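Long-range contacts in probable serine protease HTRA3 (Homo sapiens, PDB 2P3W), which probably cleaves other proteins as a serine protease of the HtrA family, and through its PDZ domain binds peptides by their C-terminal ends: residues R6-R11 against E75-E80; I10-I15 against V68-L73; V60-R65 against L83-R88. All coordinates share one frame; numbering follows the deposited sequence.

Contacts 1 and 2 both face helix 70-79: contact 1 brings residues 6-8, at strand 5-7 and the loop after it, to the helix's C-terminal end, and contact 2 brings strand 10-14 to its start. Contact 1 is mostly buried and relies on aliphatic packing, with one arginine chain along its rim. Contact 2 is partly buried and mixes thioether and methyl packing with a hydroxyl-to-helix bond and waters. In contact 3 two strands pair directly, so backbone bonds dominate, with Leu83, Leu85 and Val62 inside and Lys61, Glu86 and Arg88 on the outer side. Leu73 packs on both Leu83 and Leu85 of contact 3, and Val77 on Leu83, while Glu80 bonds to Asn63 and Arg65.

Contact 1 of 3, residues R6-R11 against E75-E80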
ATOM      1  N   ARG A   6      -8.549   8.221   5.616  1.00 18.97           N
ATOM      2  CA  ARG A   6      -8.643   8.893   4.311  1.00 18.93           C
ATOM      3  C   ARG A   6      -7.376   8.532   3.570  1.00 19.88           C
ATOM      4  O   ARG A   6      -6.281   8.639   4.116  1.00 19.67           O
ATOM      5  CB  ARG A   6      -8.709  10.436   4.463  1.00 22.34           C
ATOM      6  CG  ARG A   6      -9.937  10.890   5.181  1.00 24.94           C
ATOM      7  CD  ARG A   6      -9.812  12.251   5.876  1.00 26.88           C
ATOM      8  NE  ARG A   6     -10.629  12.190   7.089  1.00 30.32           N
ATOM      9  CZ  ARG A   6     -11.961  12.231   7.099  1.00 29.74           C
ATOM     10  NH1 ARG A   6     -12.651  12.423   5.982  1.00 29.70           N
ATOM     11  NH2 ARG A   6     -12.611  12.069   8.242  1.00 28.72           N
ATOM     12  N   PHE A   7      -7.507   8.088   2.327  1.00 16.09           N
ATOM     13  CA  PHE A   7      -6.334   7.670   1.594  1.00 15.80           C
ATOM     14  C   PHE A   7      -6.463   7.915   0.108  1.00 15.63           C
ATOM     15  O   PHE A   7      -7.558   7.966  -0.448  1.00 17.01           O
ATOM     16  CB  PHE A   7      -6.021   6.190   1.859  1.00 19.16           C
ATOM     17  CG  PHE A   7      -6.940   5.214   1.168  1.00 15.79           C
ATOM     18  CD1 PHE A   7      -8.163   4.864   1.731  1.00 22.75           C
ATOM     19  CD2 PHE A   7      -6.576   4.615  -0.041  1.00 20.99           C
ATOM     20  CE1 PHE A   7      -9.001   3.947   1.078  1.00 21.10           C
ATOM     21  CE2 PHE A   7      -7.394   3.753  -0.678  1.00 22.56           C
ATOM     22  CZ  PHE A   7      -8.608   3.406  -0.131  1.00 21.75           C
ATOM     23  N   ILE A   8      -5.309   8.089  -0.538  1.00 17.71           N
ATOM     24  CA  ILE A   8      -5.298   8.168  -2.003  1.00 16.00           C
ATOM     25  C   ILE A   8      -4.636   6.988  -2.717  1.00 15.94           C
ATOM     26  O   ILE A   8      -4.834   6.818  -3.921  1.00 18.66           O
ATOM     27  CB  ILE A   8      -4.685   9.493  -2.529  1.00 16.37           C
ATOM     28  CG1 ILE A   8      -3.239   9.683  -2.084  1.00 18.28           C
ATOM     29  CG2 ILE A   8      -5.560  10.667  -2.059  1.00 17.63           C
ATOM     30  CD1 ILE A   8      -2.503  10.872  -2.720  1.00 19.75           C
ATOM     31  N   GLY A   9      -3.857   6.180  -2.003  1.00 18.87           N
ATOM     32  CA  GLY A   9      -3.327   4.961  -2.578  1.00 17.89           C
ATOM     33  C   GLY A   9      -2.015   5.075  -3.336  1.00 19.91           C
ATOM     34  O   GLY A   9      -1.844   4.457  -4.397  1.00 21.42           O
ATOM     35  N   ILE A  10      -1.073   5.836  -2.786  1.00 18.54           N
ATOM     36  CA  ILE A  10       0.287   5.808  -3.314  1.00 17.73           C
ATOM     37  C   ILE A  10       1.278   5.576  -2.199  1.00 18.75           C
ATOM     38  O   ILE A  10       1.016   5.976  -1.050  1.00 18.12           O
ATOM     39  CB  ILE A  10       0.642   7.094  -4.085  1.00 19.99           C
ATOM     40  CG1 ILE A  10       0.615   8.313  -3.187  1.00 20.58           C
ATOM     41  CG2 ILE A  10      -0.288   7.342  -5.269  1.00 19.33           C
ATOM     42  CD1 ILE A  10       1.279   9.543  -3.855  1.00 21.89           C
ATOM     43  N   ARG A  11       2.413   4.951  -2.544  1.00 18.69           N
ATOM     44  CA  ARG A  11       3.561   4.893  -1.642  1.00 17.81           C
ATOM     45  C   ARG A  11       4.524   5.986  -2.138  1.00 18.04           C
ATOM     46  O   ARG A  11       4.968   5.965  -3.278  1.00 16.89           O
ATOM     47  CB  ARG A  11       4.182   3.500  -1.611  1.00 18.97           C
ATOM     48  CG  ARG A  11       5.386   3.448  -0.666  1.00 23.20           C
ATOM     49  CD  ARG A  11       5.529   2.143   0.061  1.00 20.30           C
ATOM     50  NE  ARG A  11       5.754   1.007  -0.827  1.00 19.62           N
ATOM     51  CZ  ARG A  11       6.905   0.727  -1.405  1.00 20.91           C
ATOM     52  NH1 ARG A  11       7.948   1.504  -1.209  1.00 19.55           N
ATOM     53  NH2 ARG A  11       7.018  -0.357  -2.173  1.00 21.51           N
ATOM     54  N   GLU A  75      -0.604  15.556   5.043  1.00 19.91           N
ATOM     55  CA  GLU A  75      -1.509  16.521   5.675  1.00 17.43           C
ATOM     56  C   GLU A  75      -2.652  16.903   4.717  1.00 17.72           C
ATOM     57  O   GLU A  75      -3.806  17.028   5.126  1.00 17.75           O
ATOM     58  CB  GLU A  75      -0.739  17.768   6.138  1.00 20.83           C
ATOM     59  CG  GLU A  75      -1.585  18.924   6.681  1.00 30.13           C
ATOM     60  CD  GLU A  75      -2.060  18.733   8.105  1.00 38.93           C
ATOM     61  OE1 GLU A  75      -2.189  17.573   8.564  1.00 42.97           O
ATOM     62  OE2 GLU A  75      -2.296  19.775   8.779  1.00 47.88           O
ATOM     63  N   ALA A  76      -2.333  17.099   3.442  1.00 17.20           N
ATOM     64  CA  ALA A  76      -3.389  17.400   2.442  1.00 18.05           C
ATOM     65  C   ALA A  76      -4.413  16.277   2.297  1.00 16.81           C
ATOM     66  O   ALA A  76      -5.618  16.526   2.248  1.00 16.48           O
ATOM     67  CB  ALA A  76      -2.789  17.732   1.122  1.00 17.69           C
ATOM     68  N   VAL A  77      -3.947  15.037   2.236  1.00 15.87           N
ATOM     69  CA  VAL A  77      -4.841  13.876   2.179  1.00 16.32           C
ATOM     70  C   VAL A  77      -5.770  13.801   3.399  1.00 16.60           C
ATOM     71  O   VAL A  77      -6.917  13.408   3.300  1.00 18.86           O
ATOM     72  CB  VAL A  77      -4.027  12.580   2.040  1.00 17.55           C
ATOM     73  CG1 VAL A  77      -4.875  11.395   2.152  1.00 16.79           C
ATOM     74  CG2 VAL A  77      -3.307  12.567   0.709  1.00 18.46           C
ATOM     75  N   LEU A  78      -5.256  14.210   4.535  1.00 18.14           N
ATOM     76  CA  LEU A  78      -6.000  14.173   5.789  1.00 21.40           C
ATOM     77  C   LEU A  78      -7.030  15.273   5.867  1.00 22.39           C
ATOM     78  O   LEU A  78      -8.038  15.123   6.568  1.00 23.91           O
ATOM     79  CB  LEU A  78      -4.998  14.329   6.940  1.00 20.45           C
ATOM     80  CG  LEU A  78      -5.492  14.250   8.381  1.00 25.86           C
ATOM     81  CD1 LEU A  78      -6.176  12.897   8.681  1.00 26.12           C
ATOM     82  CD2 LEU A  78      -4.329  14.509   9.330  1.00 28.93           C
ATOM     83  N   THR A  79      -6.784  16.386   5.172  1.00 19.27           N
ATOM     84  CA  THR A  79      -7.549  17.609   5.417  1.00 16.87           C
ATOM     85  C   THR A  79      -8.402  18.170   4.266  1.00 19.52           C
ATOM     86  O   THR A  79      -9.379  18.900   4.525  1.00 22.81           O
ATOM     87  CB  THR A  79      -6.620  18.743   5.955  1.00 23.06           C
ATOM     88  OG1 THR A  79      -5.644  19.088   4.975  1.00 32.02           O
ATOM     89  CG2 THR A  79      -5.901  18.302   7.208  1.00 20.51           C
ATOM     90  N   GLU A  80      -8.020  17.885   3.030  1.00 17.02           N
ATOM     91  CA  GLU A  80      -8.657  18.468   1.865  1.00 18.13           C
ATOM     92  C   GLU A  80      -9.278  17.376   0.987  1.00 16.92           C
ATOM     93  O   GLU A  80      -8.858  16.236   0.985  1.00 17.00           O
ATOM     94  CB  GLU A  80      -7.634  19.234   1.073  1.00 24.77           C
ATOM     95  CG  GLU A  80      -7.106  20.440   1.864  1.00 26.41           C
ATOM     96  CD  GLU A  80      -5.910  21.041   1.198  1.00 29.17           C
ATOM     97  OE1 GLU A  80      -6.101  21.800   0.229  1.00 30.49           O
ATOM     98  OE2 GLU A  80      -4.779  20.754   1.658  1.00 33.01           O
TER
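Arg6 leaves strand 5-7 and runs out along the last turn of helix 70-79. Its CB lies 3.7 Å from Val77 O. With CG anti to the carbonyl carbon (chi1 -64°), the chain continues past the helix end, and CD comes to 3.4 Å from Leu78 O. NE follows at 3.9 Å from that same Leu78 O, which meets the guanidinium obliquely; a bend at chi3 (-146°) then carries the guanidinium on beyond the carbonyl.

One step inward the contact turns aliphatic. Val77, its CG1 anti to the backbone N, sets that methyl 4.0 Å from Phe7 CA and turns CG2 to Ile8. Ile8 holds CG1 in the crowded position between N and the carbonyl carbon, and its chain crosses the valine obliquely, CD1 ending 3.9 Å from Val77 CG2. Phe7 itself turns away from the helix. Residues 7-10, Phe-Ile-Gly-Ile, correspond to the carboxylate-binding loop of PDZ domains, and Val112 of the second subunit, the end of the phage-derived peptide, packs on Ile8, Ile10 and Val77.

The chemistry is thus divided: a wall of branched aliphatic chains suited to a hydrophobic C-terminal residue, and at the rim a positive charge near, though not hydrogen-bonded to, the Leu78 carbonyl at the helix C-terminal end, a placement that would be electrostatically favourable.

Contact 2 of 3, residues I10-I15 against V68-L73; sequences IRMRTI and VDSSEL
A single hydroxyl, that of Thr14, ties the end of strand 10-14 to the start of helix 70-79. Its OG1 sits beside the backbone N (chi1 -59°) and accepts from Ser70 N at 3.0 Å, nearly straight at 163°. The same rotamer sends CG2 against Val68 O, 3.4 Å away, so the threonine presents its hydroxyl to one backbone group and its methyl to another. Ser70 OG lies close to that hydroxyl too, at most a weak bond.

Waters extend this polar rim. One spans Thr14 OG1 and Asp69 OD2, another links Met12 O with Ser70 OG, and a third lies between Ile15 O and Val68 O, within bonding distance of each.

Strand and helix here flank the peptide-binding groove of a PDZ domain. The strand's outer edge is taken by the C-terminal peptide of the second subunit, which adds an antiparallel strand through Arg11 and Met12, while Arg110 of that subunit packs on Ser70.

The helix start carries its own capping box. Asp69 at the N-cap takes Ser71 N and Ser71 OG on OD1, the backbone N from above the carboxylate plane; in return Glu72 OE1 accepts from Asp69 N at 3.2 Å and, on its syn lone pair, from Val68 N at 2.8 Å.

Deeper in, contact is by sulfur and methyls. Met12 leaves the strand with CG in the crowded position (chi1 62°), then runs extended, bringing SD to 3.7 Å from Ser70 CB and CE to 3.4 Å from Ser70 O. Leu73 CD2 touches the sulfur at 3.8 Å and also faces Ile10 CD1, the isoleucine and leucine crossing at about a right angle.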
ATOM      1  N   ILE A  10      -1.073   5.836  -2.786  1.00 18.54           N
ATOM      2  CA  ILE A  10       0.287   5.808  -3.314  1.00 17.73           C
ATOM      3  C   ILE A  10       1.278   5.576  -2.199  1.00 18.75           C
ATOM      4  O   ILE A  10       1.016   5.976  -1.050  1.00 18.12           O
ATOM      5  CB  ILE A  10       0.642   7.094  -4.085  1.00 19.99           C
ATOM      6  CG1 ILE A  10       0.615   8.313  -3.187  1.00 20.58           C
ATOM      7  CG2 ILE A  10      -0.288   7.342  -5.269  1.00 19.33           C
ATOM      8  CD1 ILE A  10       1.279   9.543  -3.855  1.00 21.89           C
ATOM      9  N   ARG A  11       2.413   4.951  -2.544  1.00 18.69           N
ATOM     10  CA  ARG A  11       3.561   4.893  -1.642  1.00 17.81           C
ATOM     11  C   ARG A  11       4.524   5.986  -2.138  1.00 18.04           C
ATOM     12  O   ARG A  11       4.968   5.965  -3.278  1.00 16.89           O
ATOM     13  CB  ARG A  11       4.182   3.500  -1.611  1.00 18.97           C
ATOM     14  CG  ARG A  11       5.386   3.448  -0.666  1.00 23.20           C
ATOM     15  CD  ARG A  11       5.529   2.143   0.061  1.00 20.30           C
ATOM     16  NE  ARG A  11       5.754   1.007  -0.827  1.00 19.62           N
ATOM     17  CZ  ARG A  11       6.905   0.727  -1.405  1.00 20.91           C
ATOM     18  NH1 ARG A  11       7.948   1.504  -1.209  1.00 19.55           N
ATOM     19  NH2 ARG A  11       7.018  -0.357  -2.173  1.00 21.51           N
ATOM     20  N   MET A  12       4.734   6.992  -1.292  1.00 17.09           N
ATOM     21  CA  MET A  12       5.370   8.225  -1.693  1.00 17.03           C
ATOM     22  C   MET A  12       6.739   8.366  -1.058  1.00 17.06           C
ATOM     23  O   MET A  12       6.990   7.872   0.054  1.00 15.70           O
ATOM     24  CB  MET A  12       4.479   9.421  -1.305  1.00 23.46           C
ATOM     25  CG  MET A  12       4.227   9.573   0.184  1.00 23.32           C
ATOM     26  SD  MET A  12       3.348  11.060   0.664  1.00 24.79           S
ATOM     27  CE  MET A  12       3.105  10.755   2.373  1.00 26.84           C
ATOM     28  N   ARG A  13       7.640   9.031  -1.772  1.00 15.23           N
ATOM     29  CA  ARG A  13       8.978   9.317  -1.306  1.00 14.52           C
ATOM     30  C   ARG A  13       9.311  10.789  -1.572  1.00 19.10           C
ATOM     31  O   ARG A  13       9.034  11.303  -2.664  1.00 20.22           O
ATOM     32  CB  ARG A  13       9.973   8.447  -2.082  1.00 17.02           C
ATOM     33  CG  ARG A  13       9.843   6.969  -1.799  1.00 17.92           C
ATOM     34  CD  ARG A  13      10.751   6.127  -2.674  1.00 16.58           C
ATOM     35  NE  ARG A  13      12.173   6.413  -2.474  1.00 16.98           N
ATOM     36  CZ  ARG A  13      13.163   5.960  -3.246  1.00 23.01           C
ATOM     37  NH1 ARG A  13      12.919   5.222  -4.332  1.00 23.74           N
ATOM     38  NH2 ARG A  13      14.423   6.257  -2.946  1.00 21.24           N
ATOM     39  N   THR A  14       9.895  11.477  -0.593  1.00 19.60           N
ATOM     40  CA  THR A  14      10.364  12.848  -0.806  1.00 15.16           C
ATOM     41  C   THR A  14      11.526  12.916  -1.819  1.00 15.49           C
ATOM     42  O   THR A  14      12.509  12.185  -1.680  1.00 16.36           O
ATOM     43  CB  THR A  14      10.835  13.481   0.533  1.00 18.25           C
ATOM     44  OG1 THR A  14       9.744  13.476   1.459  1.00 17.97           O
ATOM     45  CG2 THR A  14      11.323  14.902   0.319  1.00 21.77           C
ATOM     46  N   ILE A  15      11.414  13.803  -2.819  1.00 17.59           N
ATOM     47  CA  ILE A  15      12.523  14.059  -3.745  1.00 16.84           C
ATOM     48  C   ILE A  15      13.689  14.694  -2.984  1.00 17.23           C
ATOM     49  O   ILE A  15      13.543  15.746  -2.338  1.00 20.11           O
ATOM     50  CB  ILE A  15      12.103  14.975  -4.916  1.00 18.79           C
ATOM     51  CG1 ILE A  15      11.081  14.281  -5.853  1.00 16.49           C
ATOM     52  CG2 ILE A  15      13.340  15.479  -5.691  1.00 17.80           C
ATOM     53  CD1 ILE A  15      11.640  13.281  -6.807  1.00 20.99           C
ATOM     54  N   VAL A  68       7.206  20.031  -1.174  1.00 22.43           N
ATOM     55  CA  VAL A  68       8.633  19.721  -1.036  1.00 22.50           C
ATOM     56  C   VAL A  68       8.892  18.493  -0.156  1.00 20.08           C
ATOM     57  O   VAL A  68       9.976  17.931  -0.210  1.00 20.76           O
ATOM     58  CB  VAL A  68       9.439  20.933  -0.524  1.00 25.46           C
ATOM     59  CG1 VAL A  68       9.247  22.126  -1.471  1.00 28.08           C
ATOM     60  CG2 VAL A  68       9.041  21.312   0.913  1.00 25.05           C
ATOM     61  N   ASP A  69       7.913  18.084   0.655  1.00 25.42           N
ATOM     62  CA  ASP A  69       8.127  16.971   1.611  1.00 24.73           C
ATOM     63  C   ASP A  69       6.890  16.117   1.736  1.00 18.69           C
ATOM     64  O   ASP A  69       5.768  16.606   1.710  1.00 19.28           O
ATOM     65  CB  ASP A  69       8.503  17.506   3.001  1.00 27.73           C
ATOM     66  CG  ASP A  69       9.011  16.412   3.933  1.00 30.09           C
ATOM     67  OD1 ASP A  69       8.235  15.870   4.759  1.00 31.21           O
ATOM     68  OD2 ASP A  69      10.195  16.057   3.815  1.00 37.44           O
ATOM     69  N   SER A  70       7.086  14.812   1.850  1.00 16.31           N
ATOM     70  CA  SER A  70       5.950  13.889   1.922  1.00 18.25           C
ATOM     71  C   SER A  70       4.951  14.236   3.046  1.00 17.28           C
ATOM     72  O   SER A  70       3.729  14.066   2.871  1.00 18.76           O
ATOM     73  CB  SER A  70       6.450  12.454   2.035  1.00 21.13           C
ATOM     74  OG  SER A  70       7.155  12.257   3.243  1.00 34.32           O
ATOM     75  N   SER A  71       5.434  14.753   4.169  1.00 18.42           N
ATOM     76  CA  SER A  71       4.545  15.130   5.279  1.00 16.15           C
ATOM     77  C   SER A  71       3.461  16.124   4.852  1.00 15.50           C
ATOM     78  O   SER A  71       2.341  16.132   5.417  1.00 20.01           O
ATOM     79  CB  SER A  71       5.356  15.709   6.441  1.00 21.97           C
ATOM     80  OG  SER A  71       6.004  16.924   6.076  1.00 24.57           O
ATOM     81  N   GLU A  72       3.784  16.973   3.874  1.00 16.27           N
ATOM     82  CA  GLU A  72       2.828  17.968   3.386  1.00 19.64           C
ATOM     83  C   GLU A  72       1.717  17.284   2.618  1.00 18.45           C
ATOM     84  O   GLU A  72       0.562  17.687   2.714  1.00 19.55           O
ATOM     85  CB  GLU A  72       3.514  18.998   2.482  1.00 16.98           C
ATOM     86  CG  GLU A  72       4.551  19.841   3.207  1.00 24.29           C
ATOM     87  CD  GLU A  72       5.433  20.645   2.276  1.00 23.52           C
ATOM     88  OE1 GLU A  72       5.631  20.257   1.114  1.00 24.36           O
ATOM     89  OE2 GLU A  72       5.957  21.674   2.732  1.00 27.91           O
ATOM     90  N   LEU A  73       2.040  16.238   1.855  1.00 17.74           N
ATOM     91  CA  LEU A  73       0.998  15.531   1.103  1.00 19.38           C
ATOM     92  C   LEU A  73       0.130  14.703   2.069  1.00 17.01           C
ATOM     93  O   LEU A  73      -1.108  14.634   1.950  1.00 16.48           O
ATOM     94  CB  LEU A  73       1.601  14.652   0.012  1.00 17.76           C
ATOM     95  CG  LEU A  73       0.568  13.905  -0.848  1.00 16.29           C
ATOM     96  CD1 LEU A  73      -0.459  14.850  -1.534  1.00 20.68           C
ATOM     97  CD2 LEU A  73       1.346  13.078  -1.858  1.00 21.68           C
TER
HETATM   98  O   HOH W   1       7.727   9.430   2.570  1.00 31.84           O
HETATM   99  O   HOH W   2      10.665  12.891   3.834  1.00 37.44           O
HETATM  100  O   HOH W   3      11.480  17.668  -2.527  1.00 27.73           O

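Contact 3 of 3, residues V60-R65 against L83-R88; sequences VKVNGR and LLLEVR
Leu83 opens the strand on the buried face: its CD2 lies against Val62 CG2, the two chains side by side, and beyond it Val77 of helix 70-79 continues the packing. Leu84 is held at both its backbone polar atoms. Its N gives a hydrogen bond of 2.8 Å to Asn63 OD1, met from above the amide plane, while its O accepts from Asn63 N at 2.9 Å, in plane and on a lone pair. Asn63 and Gly64 form the middle of the type I' turn from Val62 to Arg65 that joins strands 58-62 and 65-66 in the PDZ sheet; a water bridges Gly64 N to Leu84 O. The amide of Asn63 is fixed at its other end as well, since ND2 bonds to Glu80.

Leu85 returns to the inner face, CD2 3.7 Å from Val62 CG2, in a non-hydrogen-bonded pair. Glu86 comes next: its N donates to Lys61 O at 3.1 Å, and its O accepts from Val60 N at 2.8 Å, nearly along the C=O axis. Two residues, Val60 and Lys61, thus face one, as in a classic beta bulge, and Val60 has the helix-like psi (-22°) that goes with it. The extended glutamate lies alongside Lys61, Glu86 OE1 3.4 Å from Lys61 CD, with Lys61 NZ still 5.6 Å from Glu86 OE2.

Arg88 ends the walk. Val60 CG2 sits 3.5 Å above the centre of one guanidinium face, while NH2 forms a salt bridge to the anti lone pair of Glu86 OE2 and NH1 another to Asp93. Held between two carboxylates and laid on a methyl, the guanidinium should be restrained in rotation, and it would be expected to keep Glu86 ionised.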
ATOM      1  N   VAL A  60       4.070  17.704  -7.689  1.00 17.41           N
ATOM      2  CA  VAL A  60       4.736  18.961  -7.367  1.00 17.12           C
ATOM      3  C   VAL A  60       3.873  20.042  -6.701  1.00 17.27           C
ATOM      4  O   VAL A  60       4.415  20.919  -6.042  1.00 19.22           O
ATOM      5  CB  VAL A  60       5.478  19.527  -8.589  1.00 21.29           C
ATOM      6  CG1 VAL A  60       6.547  18.514  -9.041  1.00 19.72           C
ATOM      7  CG2 VAL A  60       4.522  19.833  -9.725  1.00 24.56           C
ATOM      8  N   LYS A  61       2.551  19.972  -6.850  1.00 16.74           N
ATOM      9  CA  LYS A  61       1.641  20.889  -6.184  1.00 19.48           C
ATOM     10  C   LYS A  61       0.345  20.195  -5.812  1.00 16.93           C
ATOM     11  O   LYS A  61      -0.046  19.206  -6.434  1.00 18.28           O
ATOM     12  CB  LYS A  61       1.303  22.082  -7.085  1.00 23.57           C
ATOM     13  CG  LYS A  61       2.462  23.012  -7.335  1.00 25.81           C
ATOM     14  CD  LYS A  61       1.996  24.318  -7.993  1.00 25.73           C
ATOM     15  CE  LYS A  61       3.141  25.324  -8.079  1.00 32.32           C
ATOM     16  NZ  LYS A  61       3.466  25.910  -6.736  1.00 40.70           N
ATOM     17  N   VAL A  62      -0.279  20.694  -4.755  1.00 18.73           N
ATOM     18  CA  VAL A  62      -1.618  20.263  -4.361  1.00 17.18           C
ATOM     19  C   VAL A  62      -2.466  21.513  -4.140  1.00 18.42           C
ATOM     20  O   VAL A  62      -2.082  22.401  -3.378  1.00 19.61           O
ATOM     21  CB  VAL A  62      -1.597  19.364  -3.107  1.00 18.90           C
ATOM     22  CG1 VAL A  62      -0.869  20.022  -1.931  1.00 20.36           C
ATOM     23  CG2 VAL A  62      -3.008  18.960  -2.690  1.00 20.59           C
ATOM     24  N   ASN A  63      -3.587  21.595  -4.857  1.00 21.78           N
ATOM     25  CA  ASN A  63      -4.480  22.761  -4.780  1.00 23.20           C
ATOM     26  C   ASN A  63      -3.687  24.077  -4.926  1.00 24.29           C
ATOM     27  O   ASN A  63      -3.953  25.085  -4.260  1.00 25.84           O
ATOM     28  CB  ASN A  63      -5.339  22.662  -3.501  1.00 21.87           C
ATOM     29  CG  ASN A  63      -6.328  21.495  -3.553  1.00 25.78           C
ATOM     30  OD1 ASN A  63      -6.705  21.028  -4.635  1.00 20.78           O
ATOM     31  ND2 ASN A  63      -6.763  21.016  -2.390  1.00 27.50           N
ATOM     32  N   GLY A  64      -2.722  24.069  -5.842  1.00 19.43           N
ATOM     33  CA  GLY A  64      -1.883  25.247  -6.097  1.00 24.21           C
ATOM     34  C   GLY A  64      -0.695  25.490  -5.173  1.00 28.97           C
ATOM     35  O   GLY A  64       0.076  26.416  -5.392  1.00 30.95           O
ATOM     36  N   ARG A  65      -0.529  24.673  -4.146  1.00 22.07           N
ATOM     37  CA  ARG A  65       0.552  24.849  -3.200  1.00 20.34           C
ATOM     38  C   ARG A  65       1.721  23.943  -3.518  1.00 26.77           C
ATOM     39  O   ARG A  65       1.533  22.743  -3.727  1.00 23.07           O
ATOM     40  CB  ARG A  65       0.065  24.545  -1.801  1.00 26.79           C
ATOM     41  CG  ARG A  65      -1.078  25.419  -1.362  1.00 28.45           C
ATOM     42  CD  ARG A  65      -1.293  25.291   0.118  1.00 26.81           C
ATOM     43  NE  ARG A  65      -1.386  23.879   0.493  1.00 30.63           N
ATOM     44  CZ  ARG A  65      -2.483  23.137   0.414  1.00 30.67           C
ATOM     45  NH1 ARG A  65      -3.632  23.653  -0.013  1.00 30.28           N
ATOM     46  NH2 ARG A  65      -2.426  21.868   0.784  1.00 37.19           N
ATOM     47  N   LEU A  83      -8.253  16.590  -4.075  1.00 15.73           N
ATOM     48  CA  LEU A  83      -6.927  17.169  -4.253  1.00 15.85           C
ATOM     49  C   LEU A  83      -6.660  17.367  -5.744  1.00 15.57           C
ATOM     50  O   LEU A  83      -6.664  16.390  -6.523  1.00 19.44           O
ATOM     51  CB  LEU A  83      -5.870  16.221  -3.678  1.00 18.46           C
ATOM     52  CG  LEU A  83      -5.985  15.799  -2.195  1.00 20.62           C
ATOM     53  CD1 LEU A  83      -4.724  15.011  -1.806  1.00 19.70           C
ATOM     54  CD2 LEU A  83      -6.139  16.978  -1.343  1.00 19.44           C
ATOM     55  N   LEU A  84      -6.405  18.623  -6.127  1.00 16.80           N
ATOM     56  CA  LEU A  84      -5.945  18.945  -7.475  1.00 18.24           C
ATOM     57  C   LEU A  84      -4.426  18.804  -7.486  1.00 18.68           C
ATOM     58  O   LEU A  84      -3.713  19.658  -6.977  1.00 18.14           O
ATOM     59  CB  LEU A  84      -6.421  20.345  -7.874  1.00 19.93           C
ATOM     60  CG  LEU A  84      -7.939  20.544  -7.945  1.00 22.56           C
ATOM     61  CD1 LEU A  84      -8.292  22.009  -8.026  1.00 27.40           C
ATOM     62  CD2 LEU A  84      -8.542  19.799  -9.122  1.00 24.41           C
ATOM     63  N   LEU A  85      -3.949  17.706  -8.070  1.00 18.42           N
ATOM     64  CA  LEU A  85      -2.535  17.339  -8.001  1.00 16.10           C
ATOM     65  C   LEU A  85      -1.867  17.626  -9.333  1.00 18.73           C
ATOM     66  O   LEU A  85      -2.324  17.125 -10.352  1.00 20.92           O
ATOM     67  CB  LEU A  85      -2.370  15.861  -7.646  1.00 17.24           C
ATOM     68  CG  LEU A  85      -2.911  15.414  -6.267  1.00 18.64           C
ATOM     69  CD1 LEU A  85      -2.708  13.955  -6.004  1.00 22.89           C
ATOM     70  CD2 LEU A  85      -2.277  16.245  -5.166  1.00 17.18           C
ATOM     71  N   GLU A  86      -0.806  18.425  -9.291  1.00 19.43           N
ATOM     72  CA  GLU A  86       0.031  18.746 -10.443  1.00 16.89           C
ATOM     73  C   GLU A  86       1.162  17.735 -10.475  1.00 16.65           C
ATOM     74  O   GLU A  86       1.890  17.577  -9.492  1.00 19.28           O
ATOM     75  CB  GLU A  86       0.604  20.159 -10.265  1.00 25.45           C
ATOM     76  CG  GLU A  86       1.353  20.811 -11.451  1.00 30.58           C
ATOM     77  CD  GLU A  86       1.617  22.320 -11.204  1.00 29.88           C
ATOM     78  OE1 GLU A  86       0.662  23.082 -10.913  1.00 35.26           O
ATOM     79  OE2 GLU A  86       2.787  22.748 -11.272  1.00 37.03           O
ATOM     80  N   VAL A  87       1.308  17.062 -11.608  1.00 16.43           N
ATOM     81  CA  VAL A  87       2.245  15.964 -11.748  1.00 17.25           C
ATOM     82  C   VAL A  87       3.174  16.201 -12.942  1.00 15.50           C
ATOM     83  O   VAL A  87       2.769  16.688 -13.989  1.00 17.70           O
ATOM     84  CB  VAL A  87       1.470  14.631 -11.955  1.00 18.38           C
ATOM     85  CG1 VAL A  87       2.320  13.563 -12.643  1.00 21.59           C
ATOM     86  CG2 VAL A  87       0.851  14.133 -10.628  1.00 21.66           C
ATOM     87  N   ARG A  88       4.441  15.863 -12.745  1.00 12.62           N
ATOM     88  CA  ARG A  88       5.422  15.800 -13.816  1.00 15.78           C
ATOM     89  C   ARG A  88       5.604  14.344 -14.198  1.00 16.84           C
ATOM     90  O   ARG A  88       5.971  13.527 -13.335  1.00 16.56           O
ATOM     91  CB  ARG A  88       6.767  16.337 -13.336  1.00 21.04           C
ATOM     92  CG  ARG A  88       6.734  17.749 -12.818  1.00 27.27           C
ATOM     93  CD  ARG A  88       6.560  18.743 -13.926  1.00 35.19           C
ATOM     94  NE  ARG A  88       6.447  20.084 -13.361  1.00 36.36           N
ATOM     95  CZ  ARG A  88       5.305  20.745 -13.151  1.00 40.02           C
ATOM     96  NH1 ARG A  88       4.125  20.208 -13.464  1.00 38.08           N
ATOM     97  NH2 ARG A  88       5.351  21.972 -12.619  1.00 31.66           N
TER
HETATM   98  O   HOH W   4      -2.180  22.033  -7.792  1.00 19.99           O